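Local structure of putative c-1-tetrahydrofolate synthase, cytoplasmic (Leishmania major, 4A26) at residues G151-L156 against A182-K187. The protein probably interconverts methylenetetrahydrofolate, methenyltetrahydrofolate and formyltetrahydrofolate, joining an NAD(P)-dependent dehydrogenase activity to a cyclohydrolase activity in a homodimer. Numbering follows the deposited sequence.
Sequences GVIVLL and AALLMK
The backbone bond from K187 N to A183 O, 2.8 Å, spans the helical turn that carries L184 and L185 up to I153 and L156. No hydrogen bond links the two segments; they meet through aliphatic groups alone. I153 reaches across with its longer branch: chi1 of -83° puts CG1 anti to the carbonyl carbon, and I153 CD1 ends 3.7 Å from L184 CB. I153 CG1 lies almost as near to the same L184 CB, at 3.8 Å, so the branch rests on the root of the leucine, with L184 CD1 a little farther from I153 CD1, at 4.1 Å. L185 leaves its helix obliquely to the gap, yet its CD2 methyl turns in and sits 4.1 Å from I153 CD1. The same L185 CD2 methyl meets L156 CD1 at 3.9 Å, the two leucine side chains crossing at about a right angle. In the Rossmann-type NAD(P)-binding domain, helix 178-187 is the crossover of a beta-alpha-beta unit between the neighbouring parallel strands 167-171 and 191-195, and helix 147-159 precedes that unit in the chain. The axes of segments 151-156 and 182-187 come within 10.2 Å and are inclined by 41°, with I153 CA and L185 CA the nearest such pair, 7.3 Å apart. All four touching residues are buried. M163 packs on both L156 and L185, V192 of strand 191-195 lies against L185, and L135 of helix 129-136 touches L184. Farther round helix 178-187, M186 packs on I194 of the second subunit, while K187 NZ forms a salt bridge with E141 OE2 of its own chain.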
ATOM      1  N   GLY A 151      -9.238  -9.788  -9.558  1.00 26.50           N
ATOM      2  CA  GLY A 151      -9.771 -10.379 -10.788  1.00 26.48           C
ATOM      3  C   GLY A 151      -9.061  -9.932 -12.053  1.00 25.82           C
ATOM      4  O   GLY A 151      -9.121 -10.618 -13.072  1.00 26.37           O
ATOM      5  N   VAL A 152      -8.405  -8.778 -12.001  1.00 24.85           N
ATOM      6  CA  VAL A 152      -7.554  -8.339 -13.105  1.00 24.44           C
ATOM      7  C   VAL A 152      -6.296  -9.207 -13.188  1.00 24.08           C
ATOM      8  O   VAL A 152      -5.903  -9.633 -14.269  1.00 24.46           O
ATOM      9  CB  VAL A 152      -7.149  -6.857 -12.960  1.00 24.17           C
ATOM     10  CG1 VAL A 152      -6.046  -6.500 -13.951  1.00 24.33           C
ATOM     11  CG2 VAL A 152      -8.369  -5.956 -13.148  1.00 24.32           C
ATOM     12  N   ILE A 153      -5.670  -9.469 -12.043  1.00 23.55           N
ATOM     13  CA  ILE A 153      -4.484 -10.329 -12.001  1.00 23.46           C
ATOM     14  C   ILE A 153      -4.826 -11.763 -12.423  1.00 24.08           C
ATOM     15  O   ILE A 153      -4.059 -12.391 -13.155  1.00 24.71           O
ATOM     16  CB  ILE A 153      -3.801 -10.314 -10.606  1.00 23.52           C
ATOM     17  CG1 ILE A 153      -2.872  -9.109 -10.475  1.00 23.08           C
ATOM     18  CG2 ILE A 153      -2.959 -11.545 -10.395  1.00 23.99           C
ATOM     19  CD1 ILE A 153      -3.539  -7.784 -10.631  1.00 22.54           C
ATOM     20  N   VAL A 154      -5.979 -12.264 -11.980  1.00 23.99           N
ATOM     21  CA  VAL A 154      -6.418 -13.623 -12.327  1.00 24.89           C
ATOM     22  C   VAL A 154      -6.724 -13.756 -13.824  1.00 25.25           C
ATOM     23  O   VAL A 154      -6.425 -14.778 -14.434  1.00 26.45           O
ATOM     24  CB  VAL A 154      -7.638 -14.064 -11.484  1.00 25.22           C
ATOM     25  CG1 VAL A 154      -8.210 -15.375 -12.007  1.00 26.27           C
ATOM     26  CG2 VAL A 154      -7.244 -14.204 -10.015  1.00 24.51           C
ATOM     27  N   LEU A 155      -7.311 -12.718 -14.410  1.00 24.62           N
ATOM     28  CA  LEU A 155      -7.445 -12.624 -15.867  1.00 25.13           C
ATOM     29  C   LEU A 155      -6.126 -12.908 -16.580  1.00 25.50           C
ATOM     30  O   LEU A 155      -6.097 -13.648 -17.560  1.00 26.59           O
ATOM     31  CB  LEU A 155      -7.958 -11.235 -16.273  1.00 24.45           C
ATOM     32  CG  LEU A 155      -9.430 -11.095 -16.673  1.00 25.38           C
ATOM     33  CD1 LEU A 155     -10.325 -12.089 -15.948  1.00 26.01           C
ATOM     34  CD2 LEU A 155      -9.892  -9.663 -16.413  1.00 24.26           C
ATOM     35  N   LEU A 156      -5.042 -12.318 -16.083  1.00 24.86           N
ATOM     36  CA  LEU A 156      -3.714 -12.501 -16.674  1.00 25.39           C
ATOM     37  C   LEU A 156      -3.198 -13.921 -16.461  1.00 26.77           C
ATOM     38  O   LEU A 156      -2.895 -14.620 -17.421  1.00 28.12           O
ATOM     39  CB  LEU A 156      -2.721 -11.491 -16.090  1.00 24.44           C
ATOM     40  CG  LEU A 156      -3.015 -10.011 -16.357  1.00 23.40           C
ATOM     41  CD1 LEU A 156      -2.159  -9.137 -15.465  1.00 22.86           C
ATOM     42  CD2 LEU A 156      -2.787  -9.664 -17.819  1.00 23.39           C
ATOM     43  N   ALA A 182      -1.900  -2.039  -8.877  1.00 23.60           N
ATOM     44  CA  ALA A 182      -0.500  -1.679  -9.081  1.00 23.91           C
ATOM     45  C   ALA A 182       0.407  -2.453  -8.128  1.00 24.70           C
ATOM     46  O   ALA A 182       1.495  -2.874  -8.515  1.00 25.11           O
ATOM     47  CB  ALA A 182      -0.298  -0.187  -8.909  1.00 24.51           C
ATOM     48  N   ALA A 183      -0.047  -2.650  -6.892  1.00 25.34           N
ATOM     49  CA  ALA A 183       0.740  -3.374  -5.893  1.00 26.45           C
ATOM     50  C   ALA A 183       0.690  -4.881  -6.119  1.00 26.31           C
ATOM     51  O   ALA A 183       1.650  -5.580  -5.819  1.00 27.22           O
ATOM     52  CB  ALA A 183       0.261  -3.043  -4.499  1.00 27.50           C
ATOM     53  N   LEU A 184      -0.433  -5.382  -6.633  1.00 25.56           N
ATOM     54  CA  LEU A 184      -0.565  -6.808  -6.923  1.00 25.40           C
ATOM     55  C   LEU A 184       0.381  -7.207  -8.056  1.00 25.34           C
ATOM     56  O   LEU A 184       1.010  -8.262  -7.998  1.00 26.34           O
ATOM     57  CB  LEU A 184      -2.013  -7.168  -7.270  1.00 24.65           C
ATOM     58  CG  LEU A 184      -3.041  -7.033  -6.133  1.00 24.92           C
ATOM     59  CD1 LEU A 184      -4.473  -7.119  -6.669  1.00 23.74           C
ATOM     60  CD2 LEU A 184      -2.816  -8.082  -5.049  1.00 25.34           C
ATOM     61  N   LEU A 185       0.496  -6.350  -9.067  1.00 24.49           N
ATOM     62  CA  LEU A 185       1.439  -6.567 -10.163  1.00 24.48           C
ATOM     63  C   LEU A 185       2.905  -6.510  -9.714  1.00 25.56           C
ATOM     64  O   LEU A 185       3.730  -7.280 -10.205  1.00 26.22           O
ATOM     65  CB  LEU A 185       1.202  -5.552 -11.290  1.00 23.76           C
ATOM     66  CG  LEU A 185      -0.065  -5.738 -12.129  1.00 23.14           C
ATOM     67  CD1 LEU A 185      -0.154  -4.651 -13.184  1.00 22.48           C
ATOM     68  CD2 LEU A 185      -0.104  -7.118 -12.779  1.00 23.58           C
ATOM     69  N   MET A 186       3.230  -5.599  -8.796  1.00 26.13           N
ATOM     70  CA  MET A 186       4.586  -5.522  -8.236  1.00 27.48           C
ATOM     71  C   MET A 186       4.869  -6.737  -7.374  1.00 28.88           C
ATOM     72  O   MET A 186       5.976  -7.269  -7.383  1.00 30.01           O
ATOM     73  CB  MET A 186       4.788  -4.251  -7.404  1.00 28.04           C
ATOM     74  CG  MET A 186       6.143  -4.198  -6.684  1.00 29.69           C
ATOM     75  SD  MET A 186       6.605  -2.561  -6.097  1.00 29.65           S
ATOM     76  CE  MET A 186       5.270  -2.222  -4.948  1.00 29.92           C
ATOM     77  N   LYS A 187       3.859  -7.164  -6.625  1.00 29.12           N
ATOM     78  CA  LYS A 187       3.932  -8.382  -5.826  1.00 30.76           C
ATOM     79  C   LYS A 187       4.178  -9.596  -6.734  1.00 30.88           C
ATOM     80  O   LYS A 187       4.813 -10.573  -6.323  1.00 32.43           O
ATOM     81  CB  LYS A 187       2.631  -8.543  -5.041  1.00 30.66           C
ATOM     82  CG  LYS A 187       2.544  -9.750  -4.129  1.00 33.05           C
ATOM     83  CD  LYS A 187       1.108  -9.918  -3.624  1.00 33.55           C
ATOM     84  CE  LYS A 187       1.042 -10.856  -2.436  1.00 35.93           C
ATOM     85  NZ  LYS A 187       1.745 -12.155  -2.690  1.00 37.51           N
TER